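Local structure of metallo-beta-lactamase domain-containing protein (Thermotoga maritima, 3H3E) at residues A[21-24]-A[28-31]; A[94-99]-A[158-163]; A[167-172]-A[194-199]. The protein is of uncertain function but binds zinc, probably acting as a metal-dependent hydrolase of the metallo-beta-lactamase superfamily or possibly as a transferase. The protein carries 2 engineered substitutions. All coordinates share one frame; numbering follows the deposited sequence.

Interaction 1: residues A[21-24]-A[28-31]; sequences DSSQ and ESEH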
ATOM      1  N   ASP A  21       4.815   5.676  -9.904  1.00 25.83           N
ATOM      2  CA  ASP A  21       4.551   6.148 -11.253  1.00 27.81           C
ATOM      3  C   ASP A  21       5.484   7.304 -11.666  1.00 29.28           C
ATOM      4  O   ASP A  21       5.797   7.449 -12.843  1.00 27.57           O
ATOM      5  CB  ASP A  21       3.069   6.493 -11.424  1.00 24.85           C
ATOM      6  CG  ASP A  21       2.155   5.306 -11.145  1.00 27.14           C
ATOM      7  OD1 ASP A  21       2.271   4.692 -10.072  1.00 30.33           O
ATOM      8  OD2 ASP A  21       1.304   4.986 -11.989  1.00 32.44           O
ATOM      9  N   SER A  22       5.943   8.089 -10.691  1.00 29.01           N
ATOM     10  CA  SER A  22       6.891   9.180 -10.925  1.00 29.44           C
ATOM     11  C   SER A  22       8.290   8.815 -10.459  1.00 38.56           C
ATOM     12  O   SER A  22       8.481   7.801  -9.806  1.00 44.42           O
ATOM     13  CB  SER A  22       6.444  10.437 -10.191  1.00 28.87           C
ATOM     14  OG  SER A  22       5.079  10.672 -10.445  1.00 40.81           O
ATOM     15  N   SER A  23       9.271   9.650 -10.781  1.00 45.82           N
ATOM     16  CA  SER A  23      10.649   9.360 -10.401  1.00 52.35           C
ATOM     17  C   SER A  23      11.541  10.590 -10.468  1.00 54.63           C
ATOM     18  O   SER A  23      11.306  11.488 -11.269  1.00 59.04           O
ATOM     19  CB  SER A  23      11.225   8.253 -11.291  1.00 56.40           C
ATOM     20  OG  SER A  23      11.274   8.661 -12.649  1.00 62.59           O
ATOM     21  N   GLN A  24      12.558  10.626  -9.615  1.00 55.82           N
ATOM     22  CA  GLN A  24      13.568  11.666  -9.683  1.00 58.68           C
ATOM     23  C   GLN A  24      14.618  11.195 -10.663  1.00 59.92           C
ATOM     24  O   GLN A  24      14.735   9.998 -10.910  1.00 56.18           O
ATOM     25  CB  GLN A  24      14.210  11.895  -8.316  1.00 65.74           C
ATOM     26  CG  GLN A  24      14.596  13.348  -8.049  1.00 73.85           C
ATOM     27  CD  GLN A  24      13.406  14.224  -7.639  1.00 78.16           C
ATOM     28  OE1 GLN A  24      12.353  14.232  -8.293  1.00 72.02           O
ATOM     29  NE2 GLN A  24      13.577  14.971  -6.549  1.00 81.41           N
ATOM     30  N   GLU A  28      14.027   4.723 -12.120  1.00 30.39           N
ATOM     31  CA  GLU A  28      13.033   4.298 -13.087  1.00 30.19           C
ATOM     32  C   GLU A  28      11.658   4.314 -12.460  1.00 34.73           C
ATOM     33  O   GLU A  28      11.516   4.286 -11.238  1.00 38.89           O
ATOM     34  CB  GLU A  28      13.362   2.912 -13.618  1.00 38.21           C
ATOM     35  CG  GLU A  28      14.672   2.856 -14.376  1.00 50.46           C
ATOM     36  CD  GLU A  28      14.885   1.525 -15.060  1.00 64.47           C
ATOM     37  OE1 GLU A  28      13.982   0.658 -14.965  1.00 63.86           O
ATOM     38  OE2 GLU A  28      15.951   1.347 -15.695  1.00 73.99           O
ATOM     39  N   SER A  29      10.638   4.379 -13.301  1.00 33.50           N
ATOM     40  CA  SER A  29       9.273   4.445 -12.815  1.00 28.62           C
ATOM     41  C   SER A  29       8.362   3.567 -13.656  1.00 31.94           C
ATOM     42  O   SER A  29       8.554   3.418 -14.859  1.00 34.96           O
ATOM     43  CB  SER A  29       8.766   5.887 -12.837  1.00 28.15           C
ATOM     44  OG  SER A  29       8.589   6.345 -14.164  1.00 25.39           O
ATOM     45  N   GLU A  30       7.370   2.976 -13.011  1.00 29.41           N
ATOM     46  CA  GLU A  30       6.310   2.313 -13.729  1.00 23.87           C
ATOM     47  C   GLU A  30       5.014   2.498 -12.969  1.00 25.47           C
ATOM     48  O   GLU A  30       4.998   3.039 -11.866  1.00 29.10           O
ATOM     49  CB  GLU A  30       6.624   0.832 -13.928  1.00 14.07           C
ATOM     50  CG  GLU A  30       6.744   0.027 -12.657  1.00 21.12           C
ATOM     51  CD  GLU A  30       7.230  -1.387 -12.914  1.00 24.38           C
ATOM     52  OE1 GLU A  30       7.605  -1.673 -14.065  1.00 24.09           O
ATOM     53  OE2 GLU A  30       7.247  -2.211 -11.972  1.00 27.27           O
ATOM     54  N   HIS A  31       3.920   2.070 -13.578  1.00 21.27           N
ATOM     55  CA  HIS A  31       2.669   1.967 -12.864  1.00 18.47           C
ATOM     56  C   HIS A  31       2.745   0.791 -11.898  1.00 20.86           C
ATOM     57  O   HIS A  31       2.527  -0.361 -12.284  1.00 17.67           O
ATOM     58  CB  HIS A  31       1.529   1.752 -13.843  1.00 27.59           C
ATOM     59  CG  HIS A  31       0.179   1.730 -13.204  1.00 30.90           C
ATOM     60  ND1 HIS A  31      -0.293   2.767 -12.428  1.00 31.60           N
ATOM     61  CD2 HIS A  31      -0.808   0.808 -13.246  1.00 32.01           C
ATOM     62  CE1 HIS A  31      -1.511   2.478 -12.013  1.00 36.79           C
ATOM     63  NE2 HIS A  31      -1.848   1.296 -12.495  1.00 35.98           N
TER

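Interaction 2: residues A[94-99]-A[158-163]; sequences DQKYSG and DLFEDE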
ATOM      1  N   ASP A  94      -7.181 -15.301  -5.074  1.00 22.87           N
ATOM      2  CA  ASP A  94      -8.288 -15.263  -6.024  1.00 19.72           C
ATOM      3  C   ASP A  94      -7.896 -14.391  -7.191  1.00 18.02           C
ATOM      4  O   ASP A  94      -7.159 -13.438  -7.034  1.00 26.03           O
ATOM      5  CB  ASP A  94      -9.553 -14.725  -5.365  1.00 25.29           C
ATOM      6  CG  ASP A  94     -10.028 -15.595  -4.223  1.00 33.08           C
ATOM      7  OD1 ASP A  94      -9.676 -16.786  -4.207  1.00 31.90           O
ATOM      8  OD2 ASP A  94     -10.755 -15.089  -3.342  1.00 44.71           O
ATOM      9  N   GLN A  95      -8.378 -14.727  -8.374  1.00 25.19           N
ATOM     10  CA  GLN A  95      -7.882 -14.088  -9.580  1.00 24.78           C
ATOM     11  C   GLN A  95      -8.644 -12.815  -9.872  1.00 23.26           C
ATOM     12  O   GLN A  95      -9.845 -12.836 -10.087  1.00 33.75           O
ATOM     13  CB  GLN A  95      -7.885 -15.068 -10.764  1.00 30.32           C
ATOM     14  CG  GLN A  95      -6.749 -16.131 -10.691  1.00 74.87           C
ATOM     15  CD  GLN A  95      -5.355 -15.566 -10.283  1.00 62.81           C
ATOM     16  OE1 GLN A  95      -5.094 -14.363 -10.369  1.00 60.42           O
ATOM     17  NE2 GLN A  95      -4.464 -16.455  -9.844  1.00 62.86           N
ATOM     18  N   LYS A  96      -7.929 -11.698  -9.855  1.00 21.77           N
ATOM     19  CA  LYS A  96      -8.554 -10.386  -9.901  1.00 14.86           C
ATOM     20  C   LYS A  96      -8.734  -9.892 -11.318  1.00 22.79           C
ATOM     21  O   LYS A  96      -7.835 -10.022 -12.145  1.00 29.54           O
ATOM     22  CB  LYS A  96      -7.724  -9.380  -9.118  1.00 15.70           C
ATOM     23  CG  LYS A  96      -7.753  -9.563  -7.615  1.00 25.58           C
ATOM     24  CD  LYS A  96      -7.310  -8.274  -6.928  1.00 34.01           C
ATOM     25  CE  LYS A  96      -7.126  -8.449  -5.436  1.00 32.97           C
ATOM     26  NZ  LYS A  96      -8.412  -8.697  -4.750  1.00 34.40           N
ATOM     27  N   TYR A  97      -9.905  -9.325 -11.588  1.00 25.49           N
ATOM     28  CA  TYR A  97     -10.185  -8.693 -12.870  1.00 22.23           C
ATOM     29  C   TYR A  97     -10.520  -7.231 -12.690  1.00 26.69           C
ATOM     30  O   TYR A  97     -11.029  -6.806 -11.654  1.00 29.48           O
ATOM     31  CB  TYR A  97     -11.320  -9.395 -13.606  1.00 17.92           C
ATOM     32  CG  TYR A  97     -10.899 -10.703 -14.226  1.00 25.73           C
ATOM     33  CD1 TYR A  97     -10.745 -11.846 -13.454  1.00 26.37           C
ATOM     34  CD2 TYR A  97     -10.649 -10.794 -15.587  1.00 30.71           C
ATOM     35  CE1 TYR A  97     -10.355 -13.043 -14.026  1.00 30.11           C
ATOM     36  CE2 TYR A  97     -10.257 -11.983 -16.167  1.00 30.26           C
ATOM     37  CZ  TYR A  97     -10.112 -13.102 -15.386  1.00 34.02           C
ATOM     38  OH  TYR A  97      -9.730 -14.286 -15.975  1.00 45.98           O
ATOM     39  N   SER A  98     -10.216  -6.454 -13.712  1.00 28.13           N
ATOM     40  CA  SER A  98     -10.537  -5.049 -13.689  1.00 24.86           C
ATOM     41  C   SER A  98     -11.277  -4.726 -14.972  1.00 26.55           C
ATOM     42  O   SER A  98     -10.673  -4.425 -15.993  1.00 31.03           O
ATOM     43  CB  SER A  98      -9.278  -4.222 -13.558  1.00 20.73           C
ATOM     44  OG  SER A  98      -9.637  -2.864 -13.473  1.00 38.33           O
ATOM     45  N   GLY A  99     -12.600  -4.791 -14.913  1.00 23.54           N
ATOM     46  CA  GLY A  99     -13.383  -4.833 -16.114  1.00 12.73           C
ATOM     47  C   GLY A  99     -13.247  -6.242 -16.642  1.00 16.85           C
ATOM     48  O   GLY A  99     -13.447  -7.211 -15.912  1.00 19.08           O
ATOM     49  N   ASP A 158     -15.477  -7.425  -6.606  1.00 29.22           N
ATOM     50  CA  ASP A 158     -14.315  -7.538  -5.716  1.00 24.83           C
ATOM     51  C   ASP A 158     -14.382  -6.511  -4.592  1.00 27.04           C
ATOM     52  O   ASP A 158     -14.384  -5.302  -4.859  1.00 31.12           O
ATOM     53  CB  ASP A 158     -13.022  -7.340  -6.518  1.00 27.46           C
ATOM     54  CG  ASP A 158     -11.772  -7.736  -5.744  1.00 26.91           C
ATOM     55  OD1 ASP A 158     -11.874  -8.143  -4.570  1.00 26.10           O
ATOM     56  OD2 ASP A 158     -10.670  -7.637  -6.316  1.00 27.57           O
ATOM     57  N   LEU A 159     -14.433  -6.983  -3.343  1.00 20.84           N
ATOM     58  CA  LEU A 159     -14.476  -6.086  -2.184  1.00 22.07           C
ATOM     59  C   LEU A 159     -13.113  -5.967  -1.498  1.00 24.78           C
ATOM     60  O   LEU A 159     -12.955  -5.264  -0.497  1.00 28.61           O
ATOM     61  CB  LEU A 159     -15.539  -6.529  -1.178  1.00 26.97           C
ATOM     62  CG  LEU A 159     -17.009  -6.670  -1.612  1.00 28.97           C
ATOM     63  CD1 LEU A 159     -17.878  -6.371  -0.418  1.00 27.05           C
ATOM     64  CD2 LEU A 159     -17.400  -5.758  -2.757  1.00 27.43           C
ATOM     65  N   PHE A 160     -12.135  -6.668  -2.048  1.00 21.61           N
ATOM     66  CA  PHE A 160     -10.764  -6.584  -1.582  1.00 17.96           C
ATOM     67  C   PHE A 160     -10.578  -7.110  -0.173  1.00 19.00           C
ATOM     68  O   PHE A 160      -9.939  -6.488   0.668  1.00 25.93           O
ATOM     69  CB  PHE A 160     -10.223  -5.172  -1.767  1.00 13.31           C
ATOM     70  CG  PHE A 160     -10.130  -4.774  -3.200  1.00 11.22           C
ATOM     71  CD1 PHE A 160     -11.214  -4.218  -3.847  1.00 18.98           C
ATOM     72  CD2 PHE A 160      -8.976  -5.001  -3.923  1.00 18.73           C
ATOM     73  CE1 PHE A 160     -11.136  -3.870  -5.198  1.00 21.83           C
ATOM     74  CE2 PHE A 160      -8.891  -4.652  -5.270  1.00 16.28           C
ATOM     75  CZ  PHE A 160      -9.964  -4.088  -5.902  1.00 16.37           C
ATOM     76  N   GLU A 161     -11.130  -8.294   0.054  1.00 22.59           N
ATOM     77  CA  GLU A 161     -10.965  -8.993   1.313  1.00 23.02           C
ATOM     78  C   GLU A 161      -9.497  -9.343   1.534  1.00 20.49           C
ATOM     79  O   GLU A 161      -9.115  -9.809   2.614  1.00 23.76           O
ATOM     80  CB  GLU A 161     -11.804 -10.266   1.313  1.00 26.17           C
ATOM     81  CG  GLU A 161     -13.264 -10.067   0.992  1.00 29.84           C
ATOM     82  CD  GLU A 161     -14.057  -9.549   2.170  1.00 51.59           C
ATOM     83  OE1 GLU A 161     -13.446  -9.167   3.196  1.00 58.00           O
ATOM     84  OE2 GLU A 161     -15.304  -9.520   2.070  1.00 63.96           O
ATOM     85  N   ASP A 162      -8.683  -9.117   0.503  1.00 18.32           N
ATOM     86  CA  ASP A 162      -7.245  -9.395   0.552  1.00 13.88           C
ATOM     87  C   ASP A 162      -6.392  -8.210   0.974  1.00 17.06           C
ATOM     88  O   ASP A 162      -5.215  -8.368   1.231  1.00 30.00           O
ATOM     89  CB  ASP A 162      -6.749  -9.872  -0.803  1.00 12.36           C
ATOM     90  CG  ASP A 162      -7.053  -8.884  -1.922  1.00 19.48           C
ATOM     91  OD1 ASP A 162      -8.203  -8.403  -1.997  1.00 21.05           O
ATOM     92  OD2 ASP A 162      -6.150  -8.605  -2.743  1.00 17.84           O
ATOM     93  N   GLU A 163      -6.989  -7.028   1.049  1.00 16.53           N
ATOM     94  CA  GLU A 163      -6.252  -5.793   1.311  1.00 12.48           C
ATOM     95  C   GLU A 163      -5.752  -5.683   2.735  1.00 10.94           C
ATOM     96  O   GLU A 163      -6.501  -5.903   3.676  1.00 22.35           O
ATOM     97  CB  GLU A 163      -7.124  -4.578   0.999  1.00 13.84           C
ATOM     98  CG  GLU A 163      -6.416  -3.265   1.179  1.00 18.38           C
ATOM     99  CD  GLU A 163      -7.136  -2.129   0.489  1.00 31.14           C
ATOM    100  OE1 GLU A 163      -8.063  -1.547   1.099  1.00 30.84           O
ATOM    101  OE2 GLU A 163      -6.769  -1.815  -0.665  1.00 32.84           O
TER

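Interaction 3: residues A[167-172]-A[194-199]; sequences VVRTKE and ETFNER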
ATOM      1  N   VAL A 167       1.327  -0.892   9.659  1.00 26.33           N
ATOM      2  CA  VAL A 167       1.427   0.149  10.668  1.00 21.93           C
ATOM      3  C   VAL A 167       2.742  -0.028  11.424  1.00 22.84           C
ATOM      4  O   VAL A 167       3.032  -1.092  11.970  1.00 18.09           O
ATOM      5  CB  VAL A 167       0.239   0.117  11.643  1.00 11.79           C
ATOM      6  CG1 VAL A 167       0.334   1.254  12.650  1.00 11.26           C
ATOM      7  CG2 VAL A 167      -1.043   0.207  10.880  1.00 10.49           C
ATOM      8  N   VAL A 168       3.541   1.026  11.418  1.00 19.11           N
ATOM      9  CA  VAL A 168       4.796   1.051  12.136  1.00 18.92           C
ATOM     10  C   VAL A 168       4.623   2.008  13.300  1.00 26.74           C
ATOM     11  O   VAL A 168       4.288   3.180  13.109  1.00 26.49           O
ATOM     12  CB  VAL A 168       5.941   1.594  11.263  1.00 21.34           C
ATOM     13  CG1 VAL A 168       7.279   1.467  11.993  1.00 14.71           C
ATOM     14  CG2 VAL A 168       5.967   0.902   9.894  1.00 20.20           C
ATOM     15  N   ARG A 169       4.855   1.495  14.503  1.00 26.21           N
ATOM     16  CA  ARG A 169       4.693   2.261  15.728  1.00 25.46           C
ATOM     17  C   ARG A 169       6.015   2.935  16.081  1.00 30.79           C
ATOM     18  O   ARG A 169       7.023   2.279  16.334  1.00 34.04           O
ATOM     19  CB  ARG A 169       4.188   1.348  16.845  1.00 27.24           C
ATOM     20  CG  ARG A 169       3.916   2.019  18.165  1.00 36.26           C
ATOM     21  CD  ARG A 169       3.774   0.956  19.232  1.00 44.28           C
ATOM     22  NE  ARG A 169       2.388   0.576  19.485  1.00 47.34           N
ATOM     23  CZ  ARG A 169       1.997  -0.655  19.802  1.00 49.15           C
ATOM     24  NH1 ARG A 169       2.898  -1.631  19.861  1.00 42.66           N
ATOM     25  NH2 ARG A 169       0.706  -0.914  20.037  1.00 50.01           N
ATOM     26  N   THR A 170       5.979   4.261  16.069  1.00 33.11           N
ATOM     27  CA  THR A 170       7.135   5.140  16.198  1.00 32.43           C
ATOM     28  C   THR A 170       6.959   5.947  17.491  1.00 37.80           C
ATOM     29  O   THR A 170       5.830   6.099  17.973  1.00 37.42           O
ATOM     30  CB  THR A 170       7.185   6.058  14.944  1.00 22.44           C
ATOM     31  OG1 THR A 170       8.044   5.469  13.974  1.00 27.92           O
ATOM     32  CG2 THR A 170       7.650   7.466  15.240  1.00 26.32           C
ATOM     33  N   LYS A 171       8.048   6.443  18.075  1.00 37.23           N
ATOM     34  CA  LYS A 171       7.911   7.216  19.310  1.00 46.17           C
ATOM     35  C   LYS A 171       7.111   8.504  19.058  1.00 49.86           C
ATOM     36  O   LYS A 171       6.512   9.072  19.975  1.00 48.03           O
ATOM     37  CB  LYS A 171       9.274   7.502  19.949  1.00 53.58           C
ATOM     38  CG  LYS A 171      10.093   8.546  19.228  1.00 66.73           C
ATOM     39  CD  LYS A 171      11.427   8.787  19.916  1.00 75.75           C
ATOM     40  CE  LYS A 171      12.450   7.731  19.534  1.00 84.05           C
ATOM     41  NZ  LYS A 171      13.842   8.158  19.869  1.00 88.51           N
ATOM     42  N   GLU A 172       7.077   8.922  17.794  1.00 53.70           N
ATOM     43  CA  GLU A 172       6.388  10.135  17.352  1.00 60.05           C
ATOM     44  C   GLU A 172       4.932   9.888  16.940  1.00 49.84           C
ATOM     45  O   GLU A 172       4.196  10.825  16.616  1.00 40.04           O
ATOM     46  CB  GLU A 172       7.130  10.725  16.151  1.00 76.93           C
ATOM     47  CG  GLU A 172       8.603  11.000  16.388  1.00 86.03           C
ATOM     48  CD  GLU A 172       8.834  12.373  16.973  1.00 89.86           C
ATOM     49  OE1 GLU A 172       7.986  13.262  16.740  1.00 88.72           O
ATOM     50  OE2 GLU A 172       9.860  12.562  17.662  1.00 92.29           O
ATOM     51  N   GLU A 194      -9.165   2.850  15.879  1.00 24.62           N
ATOM     52  CA  GLU A 194      -9.928   2.055  16.847  1.00 19.71           C
ATOM     53  C   GLU A 194      -9.068   0.993  17.528  1.00 21.83           C
ATOM     54  O   GLU A 194      -9.496   0.394  18.513  1.00 22.47           O
ATOM     55  CB  GLU A 194     -11.124   1.363  16.186  1.00 15.30           C
ATOM     56  CG  GLU A 194     -11.993   2.244  15.306  1.00 26.83           C
ATOM     57  CD  GLU A 194     -13.160   1.482  14.688  1.00 36.60           C
ATOM     58  OE1 GLU A 194     -13.051   0.245  14.534  1.00 38.23           O
ATOM     59  OE2 GLU A 194     -14.185   2.118  14.355  1.00 39.17           O
ATOM     60  N   THR A 195      -7.864   0.769  16.998  1.00 22.29           N
ATOM     61  CA  THR A 195      -7.009  -0.353  17.391  1.00 16.72           C
ATOM     62  C   THR A 195      -5.797   0.115  18.197  1.00 21.39           C
ATOM     63  O   THR A 195      -5.359  -0.548  19.135  1.00 24.52           O
ATOM     64  CB  THR A 195      -6.481  -1.104  16.132  1.00 30.76           C
ATOM     65  OG1 THR A 195      -7.572  -1.648  15.386  1.00 31.44           O
ATOM     66  CG2 THR A 195      -5.550  -2.234  16.517  1.00 40.29           C
ATOM     67  N   PHE A 196      -5.238   1.250  17.797  1.00 18.43           N
ATOM     68  CA  PHE A 196      -4.063   1.807  18.448  1.00 21.41           C
ATOM     69  C   PHE A 196      -4.394   3.071  19.247  1.00 26.60           C
ATOM     70  O   PHE A 196      -5.016   3.998  18.732  1.00 27.80           O
ATOM     71  CB  PHE A 196      -2.971   2.098  17.413  1.00 28.55           C
ATOM     72  CG  PHE A 196      -2.481   0.875  16.689  1.00 28.00           C
ATOM     73  CD1 PHE A 196      -1.323   0.231  17.093  1.00 25.99           C
ATOM     74  CD2 PHE A 196      -3.183   0.361  15.614  1.00 28.08           C
ATOM     75  CE1 PHE A 196      -0.873  -0.902  16.439  1.00 25.93           C
ATOM     76  CE2 PHE A 196      -2.738  -0.779  14.954  1.00 24.16           C
ATOM     77  CZ  PHE A 196      -1.583  -1.406  15.363  1.00 25.65           C
ATOM     78  N   ASN A 197      -3.974   3.092  20.510  1.00 29.36           N
ATOM     79  CA  ASN A 197      -4.111   4.270  21.348  1.00 25.99           C
ATOM     80  C   ASN A 197      -3.148   5.384  20.930  1.00 25.95           C
ATOM     81  O   ASN A 197      -3.131   6.449  21.529  1.00 43.50           O
ATOM     82  CB  ASN A 197      -3.867   3.902  22.807  1.00 30.53           C
ATOM     83  CG  ASN A 197      -4.442   4.924  23.771  1.00 43.04           C
ATOM     84  OD1 ASN A 197      -4.972   5.955  23.356  1.00 44.46           O
ATOM     85  ND2 ASN A 197      -4.345   4.638  25.069  1.00 46.30           N
ATOM     86  N   GLU A 198      -2.355   5.131  19.897  1.00 16.87           N
ATOM     87  CA  GLU A 198      -1.319   6.060  19.450  1.00 24.44           C
ATOM     88  C   GLU A 198      -1.838   6.986  18.368  1.00 25.07           C
ATOM     89  O   GLU A 198      -2.767   6.654  17.650  1.00 34.10           O
ATOM     90  CB  GLU A 198      -0.088   5.313  18.904  1.00 30.86           C
ATOM     91  CG  GLU A 198       0.992   4.957  19.912  1.00 33.23           C
ATOM     92  CD  GLU A 198       0.836   3.554  20.477  1.00 54.63           C
ATOM     93  OE1 GLU A 198       0.063   2.749  19.903  1.00 52.59           O
ATOM     94  OE2 GLU A 198       1.491   3.257  21.505  1.00 69.50           O
ATOM     95  N   ARG A 199      -1.221   8.150  18.238  1.00 25.00           N
ATOM     96  CA  ARG A 199      -1.636   9.106  17.229  1.00 20.53           C
ATOM     97  C   ARG A 199      -1.056   8.709  15.873  1.00 24.70           C
ATOM     98  O   ARG A 199       0.006   8.094  15.797  1.00 29.32           O
ATOM     99  CB  ARG A 199      -1.185  10.517  17.616  1.00 25.73           C
ATOM    100  CG  ARG A 199      -1.485  11.553  16.545  1.00 48.70           C
ATOM    101  CD  ARG A 199      -0.930  12.913  16.901  1.00 58.33           C
ATOM    102  NE  ARG A 199      -1.905  13.712  17.632  1.00 61.79           N
ATOM    103  CZ  ARG A 199      -2.484  14.808  17.150  1.00 67.13           C
ATOM    104  NH1 ARG A 199      -2.176  15.250  15.936  1.00 63.44           N
ATOM    105  NH2 ARG A 199      -3.362  15.471  17.890  1.00 73.77           N
TER

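Interaction 1: residues A[21-24]-A[28-31]
D21 and H31 meet through a hydrogen bond from ring atom ND1 of H31 to carboxylate atom OD2 of D21, 2.8 Å long and bent only slightly, with 171° at the hydrogen. OD2 sits in the plane of the imidazole, at its edge, and receives the N-H on its syn lone pair, while the carboxylate is turned 80° against the ring. Both side chains point the same way, side by side; chi1 of H31, -176°, sets CG anti to the backbone N and carries the ring alongside the carboxylate. The other oxygen of D21, OD1, is held by H236 ND1, so one carboxylate bonds to two histidines. Farther along, S29 turns its side chain to the other segment. Its CB packs against two carbonyls, 3.4 Å from O of D21 and 3.6 Å from O of S22, and its OG gives a weak hydrogen bond to that D21 O at 3.3 Å. S23 faces it, with OG of S23 3.7 Å from CB of S29. The pairing is a His-carboxylate hydrogen bond in the loop between strands 13-19 and 34-37, beside the zinc site of the metallo-beta-lactamase fold, the H31 side chain lying about 7 Å from the zinc ion.

Interaction 2: residues A[94-99]-A[158-163]
NZ of K96 is gripped by two carboxylates, those of D162 and D158, in a salt-bridge network. OD1 of D162 lies 2.8 Å from NZ of K96 and is approached from above its carboxylate plane, 42° out of it; OD2 of D158, 2.9 Å from the same NZ, offers its syn lone pair. The lysine crosses D158 at about a right angle and meets D162 from the opposite direction, and the bend at its last torsion, chi4 -68°, turns the ammonium in between the two acids. The second oxygen of D158 is tied back to its own loop: OD1 accepts the backbone N-H of F160 at 2.9 Å, an Asx turn. F160 then begins a type I turn to E163, closed by the 3.0 Å bond from E163 N to F160 O. D158 OD2 also lies over one face of the F160 ring, 3.6 Å above its plane and offset toward the rim, and that ring stacks on the zinc ligand H182. D162 in turn accepts from G70 N through OD2 and touches the zinc ligand H69. All four touching residues are buried, so the paired charges probably offset one another, with the lysine compensating two acids beside the zinc site.

Interaction 3: residues A[167-172]-A[194-199]
V167 lays its CG1 methyl over one face of the F196 ring, 4.2 Å above the plane and offset toward the rim, with CZ of F196 its nearest ring atom at 4.3 Å from CG1. Two residues along the same strand, R169 reaches the ring from another direction: its NH2 comes to 3.8 Å from CD1 of F196, the guanidinium plane inclined 66° to the ring. The arginine continues to E198. Its NE donates to OE1 of E198 at 3.2 Å, a weak hydrogen bond with 163° at the hydrogen that forms part of a salt bridge. OE1 lies at the guanidinium edge, near its plane, although the carboxylate as a whole is rotated well away from it. R169 starts with CG anti to the backbone N, chi1 -177°, and then bends at chi3, while E198 bends at chi2, and the two side chains cross at about a right angle. F131, which meets F196 edge-to-face, also packs here, as do L133 and L174, which touch both V167 and F196. Neither segment lies near the zinc site. The contact joins strand 165-170 to the loop leading from helix 185-193 into strand 200-204, part of the connection from strand 173-178 through a helix to a parallel neighbour: a beta-alpha-beta crossover of the metallo-beta-lactamase fold.

Along the chain the three contacts follow in series, interaction 1 closing before interaction 2 opens and interaction 2 before interaction 3. Interactions 1 and 2 both border the zinc site made by H69, H71 and H182; their centres are about 24 Å apart and their nearest atoms about 9 Å. Interaction 1 belongs to the loop after strand 13-19 of one mixed sheet, whereas strand 95-98 of interaction 2 lies in a separate antiparallel sheet. Interaction 3 sits on the second mixed sheet, its centre about 30 Å from that of interaction 1, across the chain's centre, and about 28 Å from that of interaction 2. Strand 165-170 follows loop 158-163, leading away from the zinc-site surroundings to a part of that sheet remote from the metal.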